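Local coordinates for avirulence protein (Pseudomonas syringae, PDB 4B6X) that is a type III secreted effector that activates plant immunity through distinct regions, represented here by its in planta processed C-terminal coiled-coil domain, at residues 28-31 against 32-36; 62-65 against 66-70; 76-79 against 80-84. All coordinates share one frame; numbering follows the deposited sequence.

Contact 1. Residues 28-31 against 32-36; sequences RQEI and EDKQL
Gln29 and Asp33 sit one turn apart on helix 25-50, the first arm of an antiparallel helical hairpin of coiled-coil type, and are joined by an i to i+4 hydrogen bond between side chains. The Gln29 chain leaves with CG anti to the backbone N (chi1 -178°) and then bends at chi2, which turns NE2 to face the next turn, where Asp33 lies. NE2 comes within 2.9 Å of Asp33 OD1, with the acceptor close to the amide plane. The carboxylate, however, is met from above its own plane. The two flat groups are turned 34° against each other, and the bond is moderately bent, with an N-H...O angle of 144°. Below this bridge the Asp33 N to Gln29 O bond of the backbone closes the same turn.

Glu30 and Lys34 run alongside each other in the same direction. Glu30 OE2 and Lys34 NZ are 4.4 Å apart, too far for a salt bridge, though their opposite charges may still attract, and the nearest side-chain approach is from OE2 to Lys34 CE at 4.1 Å. Ile31, buried, packs on Phe78 of helix 54-89, while Glu30 touches Leu74 and Gln35 touches Leu71 of that helix. The amide of Gln35 is engaged farther along by Asn39.

Glu32 carries CG beside its own backbone N and bends again at chi2; together these turns set CG 3.7 Å from Arg28 O and OE1 near Ile31 CG2. A water donates to Arg28 O at 3.1 Å and, weakly, to Glu32 OE1 at 2.9 Å, linking this carboxylate to the carbonyl that also accepts the Glu32 N-H.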
ATOM      1  N   ARG A  28      -0.772   3.114  11.216  1.00 20.51           N
ATOM      2  CA  ARG A  28       0.197   3.978  10.527  1.00 22.36           C
ATOM      3  C   ARG A  28       1.395   3.163  10.066  1.00 23.06           C
ATOM      4  O   ARG A  28       1.850   3.314   8.927  1.00 22.39           O
ATOM      5  CB  ARG A  28       0.696   5.143  11.410  1.00 24.93           C
ATOM      6  CG  ARG A  28       1.580   6.191  10.642  1.00 31.20           C
ATOM      7  CD  ARG A  28       2.566   7.015  11.545  1.00 43.76           C
ATOM      8  NE  ARG A  28       2.067   7.275  12.907  1.00 51.72           N
ATOM      9  CZ  ARG A  28       1.397   8.365  13.318  1.00 57.38           C
ATOM     10  NH1 ARG A  28       1.131   9.389  12.487  1.00 58.15           N
ATOM     11  NH2 ARG A  28       0.984   8.432  14.591  1.00 59.42           N
ATOM     12  N   GLN A  29       1.888   2.302  10.947  1.00 23.83           N
ATOM     13  CA  GLN A  29       3.022   1.454  10.653  1.00 26.49           C
ATOM     14  C   GLN A  29       2.660   0.444   9.544  1.00 24.00           C
ATOM     15  O   GLN A  29       3.467   0.195   8.655  1.00 24.13           O
ATOM     16  CB  GLN A  29       3.527   0.792  11.948  1.00 29.58           C
ATOM     17  CG  GLN A  29       4.744  -0.092  11.797  1.00 37.51           C
ATOM     18  CD  GLN A  29       5.967   0.644  11.254  1.00 42.97           C
ATOM     19  OE1 GLN A  29       6.509   1.514  11.925  1.00 49.02           O
ATOM     20  NE2 GLN A  29       6.401   0.294  10.032  1.00 41.18           N
ATOM     21  N   GLU A  30       1.427  -0.082   9.556  1.00 21.82           N
ATOM     22  CA  GLU A  30       0.959  -0.980   8.493  1.00 19.49           C
ATOM     23  C   GLU A  30       0.934  -0.310   7.130  1.00 18.50           C
ATOM     24  O   GLU A  30       1.259  -0.920   6.091  1.00 17.14           O
ATOM     25  CB  GLU A  30      -0.424  -1.558   8.796  1.00 18.35           C
ATOM     26  CG  GLU A  30      -0.647  -2.864   8.017  1.00 19.97           C
ATOM     27  CD  GLU A  30      -2.066  -3.448   8.020  1.00 22.11           C
ATOM     28  OE1 GLU A  30      -2.929  -3.082   8.853  1.00 20.54           O
ATOM     29  OE2 GLU A  30      -2.290  -4.309   7.123  1.00 25.11           O
ATOM     30  N   ILE A  31       0.503   0.940   7.131  1.00 17.54           N
ATOM     31  CA  ILE A  31       0.478   1.729   5.934  1.00 16.49           C
ATOM     32  C   ILE A  31       1.893   1.855   5.365  1.00 18.45           C
ATOM     33  O   ILE A  31       2.087   1.631   4.184  1.00 17.24           O
ATOM     34  CB  ILE A  31      -0.104   3.100   6.184  1.00 16.26           C
ATOM     35  CG1 ILE A  31      -1.604   2.944   6.415  1.00 15.85           C
ATOM     36  CG2 ILE A  31       0.242   4.066   5.009  1.00 15.07           C
ATOM     37  CD1 ILE A  31      -2.313   4.239   6.918  1.00 14.84           C
ATOM     38  N   GLU A  32       2.872   2.194   6.188  1.00 21.39           N
ATOM     39  CA  GLU A  32       4.246   2.263   5.680  1.00 24.71           C
ATOM     40  C   GLU A  32       4.789   0.874   5.195  1.00 23.80           C
ATOM     41  O   GLU A  32       5.492   0.796   4.186  1.00 21.91           O
ATOM     42  CB  GLU A  32       5.187   2.835   6.733  1.00 29.14           C
ATOM     43  CG  GLU A  32       4.954   4.340   7.104  1.00 36.03           C
ATOM     44  CD  GLU A  32       5.123   5.300   5.908  1.00 42.83           C
ATOM     45  OE1 GLU A  32       4.112   5.501   5.150  1.00 45.79           O
ATOM     46  OE2 GLU A  32       6.270   5.809   5.719  1.00 47.20           O
ATOM     47  N   ASP A  33       4.465  -0.195   5.926  1.00 23.22           N
ATOM     48  CA  ASP A  33       4.874  -1.552   5.536  1.00 24.33           C
ATOM     49  C   ASP A  33       4.229  -1.894   4.185  1.00 21.51           C
ATOM     50  O   ASP A  33       4.875  -2.464   3.311  1.00 21.59           O
ATOM     51  CB  ASP A  33       4.461  -2.620   6.566  1.00 25.26           C
ATOM     52  CG  ASP A  33       5.094  -2.440   7.924  1.00 28.52           C
ATOM     53  OD1 ASP A  33       6.125  -1.769   8.081  1.00 31.80           O
ATOM     54  OD2 ASP A  33       4.542  -3.009   8.888  1.00 33.95           O
ATOM     55  N   LYS A  34       2.969  -1.511   4.015  1.00 19.27           N
ATOM     56  CA  LYS A  34       2.234  -1.785   2.800  1.00 17.28           C
ATOM     57  C   LYS A  34       2.673  -0.928   1.613  1.00 17.47           C
ATOM     58  O   LYS A  34       2.699  -1.438   0.485  1.00 16.30           O
ATOM     59  CB  LYS A  34       0.717  -1.688   3.023  1.00 16.69           C
ATOM     60  CG  LYS A  34      -0.106  -2.156   1.786  1.00 15.71           C
ATOM     61  CD  LYS A  34      -1.293  -3.143   1.930  1.00 18.38           C
ATOM     62  CE  LYS A  34      -1.464  -3.950   3.174  1.00 20.00           C
ATOM     63  NZ  LYS A  34      -1.482  -5.410   2.961  1.00 18.65           N
ATOM     64  N   GLN A  35       3.036   0.342   1.854  1.00 17.89           N
ATOM     65  CA  GLN A  35       3.638   1.188   0.824  1.00 18.83           C
ATOM     66  C   GLN A  35       4.977   0.604   0.353  1.00 20.74           C
ATOM     67  O   GLN A  35       5.239   0.591  -0.837  1.00 20.68           O
ATOM     68  CB  GLN A  35       3.856   2.619   1.350  1.00 20.28           C
ATOM     69  CG  GLN A  35       4.307   3.664   0.279  1.00 22.38           C
ATOM     70  CD  GLN A  35       3.256   3.921  -0.823  1.00 21.98           C
ATOM     71  OE1 GLN A  35       2.280   4.629  -0.588  1.00 23.23           O
ATOM     72  NE2 GLN A  35       3.471   3.351  -2.040  1.00 21.73           N
ATOM     73  N   LEU A  36       5.822   0.146   1.278  1.00 21.50           N
ATOM     74  CA  LEU A  36       7.023  -0.588   0.898  1.00 23.97           C
ATOM     75  C   LEU A  36       6.711  -1.798  -0.025  1.00 22.59           C
ATOM     76  O   LEU A  36       7.354  -1.968  -1.061  1.00 21.68           O
ATOM     77  CB  LEU A  36       7.807  -1.033   2.133  1.00 26.49           C
ATOM     78  CG  LEU A  36       9.167  -1.718   1.901  1.00 32.50           C
ATOM     79  CD1 LEU A  36      10.202  -0.788   1.162  1.00 34.66           C
ATOM     80  CD2 LEU A  36       9.753  -2.212   3.279  1.00 37.37           C
TER
HETATM   81  O   HOH W   1       2.280   5.916   7.347  1.00 33.25           O

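Contact 2. Residues 62-65 against 66-70; sequences QQLR and HARAD
Two consecutive turns of helix 54-89, the second arm of the helical hairpin, bring His66 against Gln62 and Gln63 on one flank and Leu64 against Arg68 on another. The imidazole of His66 runs alongside the Gln62 side chain in the same direction, with the amide and ring planes only 12° apart. They meet through the aliphatic part of the glutamine, Gln62 CG lying 3.9 Å from His66 NE2. Placed beside its own backbone N (chi1 -70°), the ring folds back along the helix, and one face covers the Gln62 carbonyl, whose O is 3.3 Å from His66 CD2. One oxygen thus both accepts the His66 N-H and lies against the ring face.

Gln63 reaches the ring differently. Its chain bends at chi2 and delivers OE1 to the ring edge, near the imidazole plane and 3.2 Å from His66 CD2. The amide stands steeply to the ring, at 69°. This close approach of OE1 to the CD2 edge is consistent with a weak C-H...O contact.

At the margin of the interface, Leu64 CD1 rests 3.9 Å from Arg68 CG, on the methylene stem of the exposed arginine, which also passes over the Leu64 carbonyl at 3.2 Å from Leu64 O to Arg68 CG. Leu64 is buried against Thr42 and Leu45 of helix 25-50, and Ala67 against Val38. Leu64 and Ala67 buried on the inner flank, with the glutamines, His66 and the arginines exposed, make the amphipathic pattern of a helix in an antiparallel coiled coil.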
ATOM      1  N   GLN A  62      -0.938  -8.811 -10.738  1.00 14.88           N
ATOM      2  CA  GLN A  62      -2.055  -9.268  -9.951  1.00 14.85           C
ATOM      3  C   GLN A  62      -1.845  -8.920  -8.448  1.00 15.20           C
ATOM      4  O   GLN A  62      -2.738  -8.346  -7.777  1.00 15.45           O
ATOM      5  CB  GLN A  62      -2.234 -10.751 -10.160  1.00 15.60           C
ATOM      6  CG  GLN A  62      -3.273 -11.379  -9.270  1.00 16.91           C
ATOM      7  CD  GLN A  62      -3.550 -12.778  -9.646  1.00 17.23           C
ATOM      8  OE1 GLN A  62      -2.617 -13.572  -9.826  1.00 17.17           O
ATOM      9  NE2 GLN A  62      -4.831 -13.112  -9.795  1.00 17.62           N
ATOM     10  N   GLN A  63      -0.663  -9.223  -7.947  1.00 15.23           N
ATOM     11  CA  GLN A  63      -0.306  -8.888  -6.559  1.00 17.21           C
ATOM     12  C   GLN A  63      -0.251  -7.397  -6.228  1.00 15.02           C
ATOM     13  O   GLN A  63      -0.678  -6.987  -5.147  1.00 13.45           O
ATOM     14  CB  GLN A  63       1.070  -9.422  -6.226  1.00 17.81           C
ATOM     15  CG  GLN A  63       1.029 -10.775  -5.683  1.00 24.75           C
ATOM     16  CD  GLN A  63       0.282 -10.940  -4.362  1.00 25.39           C
ATOM     17  OE1 GLN A  63      -0.904 -11.200  -4.356  1.00 22.89           O
ATOM     18  NE2 GLN A  63       1.013 -10.886  -3.246  1.00 29.06           N
ATOM     19  N   LEU A  64       0.342  -6.637  -7.139  1.00 13.98           N
ATOM     20  CA  LEU A  64       0.389  -5.197  -7.041  1.00 14.14           C
ATOM     21  C   LEU A  64      -1.009  -4.586  -6.929  1.00 14.05           C
ATOM     22  O   LEU A  64      -1.231  -3.674  -6.148  1.00 14.44           O
ATOM     23  CB  LEU A  64       1.137  -4.610  -8.225  1.00 14.56           C
ATOM     24  CG  LEU A  64       1.323  -3.110  -8.274  1.00 16.12           C
ATOM     25  CD1 LEU A  64       1.957  -2.613  -6.973  1.00 14.93           C
ATOM     26  CD2 LEU A  64       2.194  -2.772  -9.489  1.00 15.35           C
ATOM     27  N   ARG A  65      -1.970  -5.083  -7.682  1.00 14.51           N
ATOM     28  CA  ARG A  65      -3.286  -4.538  -7.569  1.00 14.47           C
ATOM     29  C   ARG A  65      -3.927  -4.887  -6.237  1.00 14.52           C
ATOM     30  O   ARG A  65      -4.664  -4.067  -5.697  1.00 14.42           O
ATOM     31  CB  ARG A  65      -4.175  -4.992  -8.691  1.00 16.00           C
ATOM     32  CG  ARG A  65      -5.504  -4.269  -8.653  1.00 18.76           C
ATOM     33  CD  ARG A  65      -6.328  -4.558  -9.861  1.00 24.24           C
ATOM     34  NE  ARG A  65      -6.136  -3.622 -10.975  1.00 26.95           N
ATOM     35  CZ  ARG A  65      -5.849  -3.950 -12.234  1.00 26.95           C
ATOM     36  NH1 ARG A  65      -5.651  -5.224 -12.601  1.00 27.44           N
ATOM     37  NH2 ARG A  65      -5.763  -2.985 -13.142  1.00 28.95           N
ATOM     38  N   HIS A  66      -3.702  -6.098  -5.740  1.00 12.88           N
ATOM     39  CA  HIS A  66      -4.212  -6.456  -4.414  1.00 14.11           C
ATOM     40  C   HIS A  66      -3.683  -5.463  -3.377  1.00 13.88           C
ATOM     41  O   HIS A  66      -4.429  -4.914  -2.593  1.00 15.15           O
ATOM     42  CB  HIS A  66      -3.745  -7.844  -3.995  1.00 14.40           C
ATOM     43  CG  HIS A  66      -4.344  -8.981  -4.755  1.00 12.95           C
ATOM     44  ND1 HIS A  66      -5.698  -9.106  -4.976  1.00 15.05           N
ATOM     45  CD2 HIS A  66      -3.789 -10.133  -5.196  1.00 14.39           C
ATOM     46  CE1 HIS A  66      -5.946 -10.264  -5.566  1.00 16.87           C
ATOM     47  NE2 HIS A  66      -4.800 -10.899  -5.734  1.00 16.34           N
ATOM     48  N   ALA A  67      -2.382  -5.221  -3.422  1.00 13.53           N
ATOM     49  CA  ALA A  67      -1.699  -4.376  -2.458  1.00 13.28           C
ATOM     50  C   ALA A  67      -2.094  -2.888  -2.542  1.00 13.53           C
ATOM     51  O   ALA A  67      -2.238  -2.209  -1.502  1.00 13.86           O
ATOM     52  CB  ALA A  67      -0.151  -4.573  -2.580  1.00 12.02           C
ATOM     53  N   ARG A  68      -2.264  -2.373  -3.760  1.00 13.58           N
ATOM     54  CA  ARG A  68      -2.687  -1.004  -3.953  1.00 14.02           C
ATOM     55  C   ARG A  68      -4.133  -0.781  -3.435  1.00 14.86           C
ATOM     56  O   ARG A  68      -4.418   0.279  -2.868  1.00 15.34           O
ATOM     57  CB  ARG A  68      -2.547  -0.584  -5.411  1.00 14.58           C
ATOM     58  CG  ARG A  68      -1.096  -0.456  -5.871  1.00 15.33           C
ATOM     59  CD  ARG A  68      -1.006  -0.064  -7.338  1.00 15.54           C
ATOM     60  NE  ARG A  68      -1.582   1.259  -7.517  1.00 16.35           N
ATOM     61  CZ  ARG A  68      -2.408   1.632  -8.483  1.00 17.85           C
ATOM     62  NH1 ARG A  68      -2.809   0.790  -9.425  1.00 18.64           N
ATOM     63  NH2 ARG A  68      -2.873   2.871  -8.476  1.00 21.57           N
ATOM     64  N   ALA A  69      -5.025  -1.742  -3.643  1.00 13.26           N
ATOM     65  CA  ALA A  69      -6.383  -1.645  -3.126  1.00 14.63           C
ATOM     66  C   ALA A  69      -6.401  -1.679  -1.590  1.00 14.47           C
ATOM     67  O   ALA A  69      -7.103  -0.892  -0.951  1.00 15.19           O
ATOM     68  CB  ALA A  69      -7.262  -2.766  -3.703  1.00 14.18           C
ATOM     69  N   ASP A  70      -5.626  -2.599  -1.014  1.00 14.20           N
ATOM     70  CA  ASP A  70      -5.515  -2.730   0.408  1.00 14.20           C
ATOM     71  C   ASP A  70      -4.909  -1.471   1.034  1.00 14.47           C
ATOM     72  O   ASP A  70      -5.353  -1.017   2.074  1.00 14.26           O
ATOM     73  CB  ASP A  70      -4.673  -3.955   0.766  1.00 14.53           C
ATOM     74  CG  ASP A  70      -5.371  -5.280   0.457  1.00 16.80           C
ATOM     75  OD1 ASP A  70      -6.632  -5.310   0.311  1.00 19.76           O
ATOM     76  OD2 ASP A  70      -4.656  -6.310   0.386  1.00 17.07           O
TER

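Contact 3. Residues 76-79 against 80-84; sequences RRFA and VLRNE
The Phe78 ring has Arg82 over one face, with Arg82 CB lying above it and CD making the nearest side-chain approach, 4.2 Å from Phe78 CE2. The contact is one of aliphatic carbons with an aromatic group: the guanidinium lies farther along the chain, oblique to Phe78 CE2, and its plane is turned 49° from that of the ring. The two side chains slant across each other. With CG trans to the backbone N (chi1 -180°), Phe78 projects its ring outward from the helix, where Arg82 one turn on can lay CB over a face; Arg82 stays extended from CG to NE, passing the ring as a nearly straight rod. Leu27, Arg28 and Ile31 of helix 25-50 also touch Phe78, Arg28 NH1 approaching the CZ end of the ring at its edge.

Beneath the pair, the Arg82 N to Phe78 O bond is short at 2.8 Å, whereas the neighbouring Leu81 N to Arg77 O bond is weak at 3.3 Å.

At the outer side, Asn83 N donates to Ala79 O at 2.9 Å. A water donates to the same carbonyl at 3.3 Å, and Ala79 O accepts from both the helix and solvent.

Val80 CG2 packs 3.6 Å from Arg76 O, while the Arg76 guanidinium is held by a salt bridge to Asp73. Phe78 packs on helix 25-50 while Arg82 covers it from its own helix, an i to i+4 pair at the edge of the two-helix antiparallel coiled-coil interface.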
ATOM      1  N   ARG A  76      -7.593   5.347   4.077  1.00 16.00           N
ATOM      2  CA  ARG A  76      -8.911   5.892   4.445  1.00 17.01           C
ATOM      3  C   ARG A  76      -9.213   5.710   5.923  1.00 16.84           C
ATOM      4  O   ARG A  76      -9.695   6.639   6.562  1.00 16.40           O
ATOM      5  CB  ARG A  76     -10.047   5.299   3.600  1.00 17.44           C
ATOM      6  CG  ARG A  76     -10.149   6.009   2.250  1.00 20.57           C
ATOM      7  CD  ARG A  76     -11.336   5.549   1.410  1.00 22.99           C
ATOM      8  NE  ARG A  76     -11.119   4.257   0.778  1.00 22.80           N
ATOM      9  CZ  ARG A  76     -10.547   4.063  -0.419  1.00 24.50           C
ATOM     10  NH1 ARG A  76     -10.105   5.088  -1.168  1.00 25.30           N
ATOM     11  NH2 ARG A  76     -10.387   2.823  -0.865  1.00 20.75           N
ATOM     12  N   ARG A  77      -8.943   4.507   6.447  1.00 16.41           N
ATOM     13  CA  ARG A  77      -9.221   4.200   7.852  1.00 16.43           C
ATOM     14  C   ARG A  77      -8.400   5.026   8.804  1.00 16.37           C
ATOM     15  O   ARG A  77      -8.882   5.398   9.892  1.00 15.98           O
ATOM     16  CB  ARG A  77      -9.007   2.716   8.164  1.00 16.65           C
ATOM     17  CG  ARG A  77     -10.095   1.823   7.617  1.00 17.79           C
ATOM     18  CD  ARG A  77      -9.629   0.365   7.522  1.00 21.33           C
ATOM     19  NE  ARG A  77      -9.092  -0.165   8.785  1.00 22.37           N
ATOM     20  CZ  ARG A  77      -8.452  -1.337   8.902  1.00 22.86           C
ATOM     21  NH1 ARG A  77      -8.247  -2.099   7.841  1.00 20.34           N
ATOM     22  NH2 ARG A  77      -7.997  -1.737  10.090  1.00 24.33           N
ATOM     23  N   PHE A  78      -7.158   5.312   8.395  1.00 16.13           N
ATOM     24  CA  PHE A  78      -6.254   6.073   9.211  1.00 15.32           C
ATOM     25  C   PHE A  78      -6.599   7.558   9.213  1.00 15.29           C
ATOM     26  O   PHE A  78      -6.471   8.249  10.227  1.00 15.86           O
ATOM     27  CB  PHE A  78      -4.834   5.900   8.726  1.00 16.46           C
ATOM     28  CG  PHE A  78      -3.848   6.671   9.543  1.00 18.15           C
ATOM     29  CD1 PHE A  78      -3.611   6.315  10.862  1.00 17.93           C
ATOM     30  CD2 PHE A  78      -3.199   7.780   9.006  1.00 20.98           C
ATOM     31  CE1 PHE A  78      -2.699   7.048  11.654  1.00 23.10           C
ATOM     32  CE2 PHE A  78      -2.279   8.500   9.758  1.00 25.76           C
ATOM     33  CZ  PHE A  78      -2.037   8.141  11.100  1.00 25.12           C
ATOM     34  N   ALA A  79      -7.012   8.061   8.067  1.00 14.77           N
ATOM     35  CA  ALA A  79      -7.439   9.450   7.971  1.00 15.59           C
ATOM     36  C   ALA A  79      -8.640   9.698   8.887  1.00 15.18           C
ATOM     37  O   ALA A  79      -8.703  10.722   9.527  1.00 15.72           O
ATOM     38  CB  ALA A  79      -7.757   9.852   6.513  1.00 14.79           C
ATOM     39  N   VAL A  80      -9.585   8.767   8.957  1.00 15.06           N
ATOM     40  CA  VAL A  80     -10.727   8.938   9.862  1.00 15.32           C
ATOM     41  C   VAL A  80     -10.232   9.072  11.292  1.00 16.07           C
ATOM     42  O   VAL A  80     -10.588   9.994  12.039  1.00 16.50           O
ATOM     43  CB  VAL A  80     -11.740   7.779   9.787  1.00 14.74           C
ATOM     44  CG1 VAL A  80     -12.729   7.892  10.958  1.00 14.05           C
ATOM     45  CG2 VAL A  80     -12.495   7.859   8.458  1.00 15.81           C
ATOM     46  N   LEU A  81      -9.378   8.148  11.647  1.00 16.14           N
ATOM     47  CA  LEU A  81      -8.847   8.076  12.983  1.00 18.29           C
ATOM     48  C   LEU A  81      -8.034   9.321  13.361  1.00 18.03           C
ATOM     49  O   LEU A  81      -8.178   9.866  14.458  1.00 18.91           O
ATOM     50  CB  LEU A  81      -8.015   6.822  13.021  1.00 19.10           C
ATOM     51  CG  LEU A  81      -7.545   6.202  14.282  1.00 24.14           C
ATOM     52  CD1 LEU A  81      -7.382   4.635  14.043  1.00 21.19           C
ATOM     53  CD2 LEU A  81      -6.266   6.961  14.564  1.00 26.17           C
ATOM     54  N   ARG A  82      -7.229   9.801  12.439  1.00 17.05           N
ATOM     55  CA  ARG A  82      -6.399  10.979  12.700  1.00 19.07           C
ATOM     56  C   ARG A  82      -7.273  12.230  12.778  1.00 17.77           C
ATOM     57  O   ARG A  82      -7.054  13.046  13.620  1.00 19.07           O
ATOM     58  CB  ARG A  82      -5.358  11.115  11.608  1.00 19.98           C
ATOM     59  CG  ARG A  82      -4.512  12.336  11.602  1.00 28.15           C
ATOM     60  CD  ARG A  82      -3.819  12.366  10.231  1.00 38.08           C
ATOM     61  NE  ARG A  82      -2.756  13.359  10.107  1.00 47.65           N
ATOM     62  CZ  ARG A  82      -1.882  13.383   9.089  1.00 54.39           C
ATOM     63  NH1 ARG A  82      -1.941  12.455   8.118  1.00 53.48           N
ATOM     64  NH2 ARG A  82      -0.941  14.334   9.038  1.00 57.65           N
ATOM     65  N   ASN A  83      -8.265  12.377  11.907  1.00 16.43           N
ATOM     66  CA  ASN A  83      -9.167  13.525  12.006  0.50 17.03           C
ATOM     67  C   ASN A  83      -9.953  13.531  13.322  1.00 16.35           C
ATOM     68  O   ASN A  83     -10.127  14.572  13.938  1.00 16.50           O
ATOM     69  CB  ASN A  83     -10.103  13.595  10.803  0.50 16.81           C
ATOM     70  CG  ASN A  83      -9.404  14.089   9.555  0.50 18.95           C
ATOM     71  OD1 ASN A  83      -8.359  14.752   9.626  0.50 24.22           O
ATOM     72  ND2 ASN A  83      -9.985  13.803   8.407  0.50 17.93           N
ATOM     73  N   GLU A  84     -10.398  12.362  13.779  1.00 15.04           N
ATOM     74  CA  GLU A  84     -11.138  12.274  15.046  1.00 14.78           C
ATOM     75  C   GLU A  84     -10.239  12.559  16.254  1.00 16.13           C
ATOM     76  O   GLU A  84     -10.609  13.296  17.135  1.00 16.77           O
ATOM     77  CB  GLU A  84     -11.867  10.915  15.176  1.00 14.33           C
ATOM     78  CG  GLU A  84     -13.030  10.843  14.221  1.00 13.76           C
ATOM     79  CD  GLU A  84     -13.885   9.560  14.293  1.00 15.48           C
ATOM     80  OE1 GLU A  84     -13.426   8.534  14.841  1.00 13.37           O
ATOM     81  OE2 GLU A  84     -15.058   9.616  13.781  1.00 15.86           O
TER
HETATM   82  O   HOH W   2      -6.747  13.014   8.239  1.00 33.61           O

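From the N terminus, the chain first passes through contact 1 in helix 25-50, turns back after residue 50, and then runs through contact 2 and contact 3 in helix 54-89. Each contact is local to successive helical turns, and the three follow in series, none nested within or crossing another. The long-range closure comes from the hairpin itself, which lays both later contacts against contact 1. Lys34 CD packs 3.7 Å from Asp70 CB, joining contacts 1 and 2, and Ile31 CD1 packs 3.5 Å from Phe78 CB, joining contacts 1 and 3. Contacts 2 and 3 share a helix without touching, their centres about 21 Å apart.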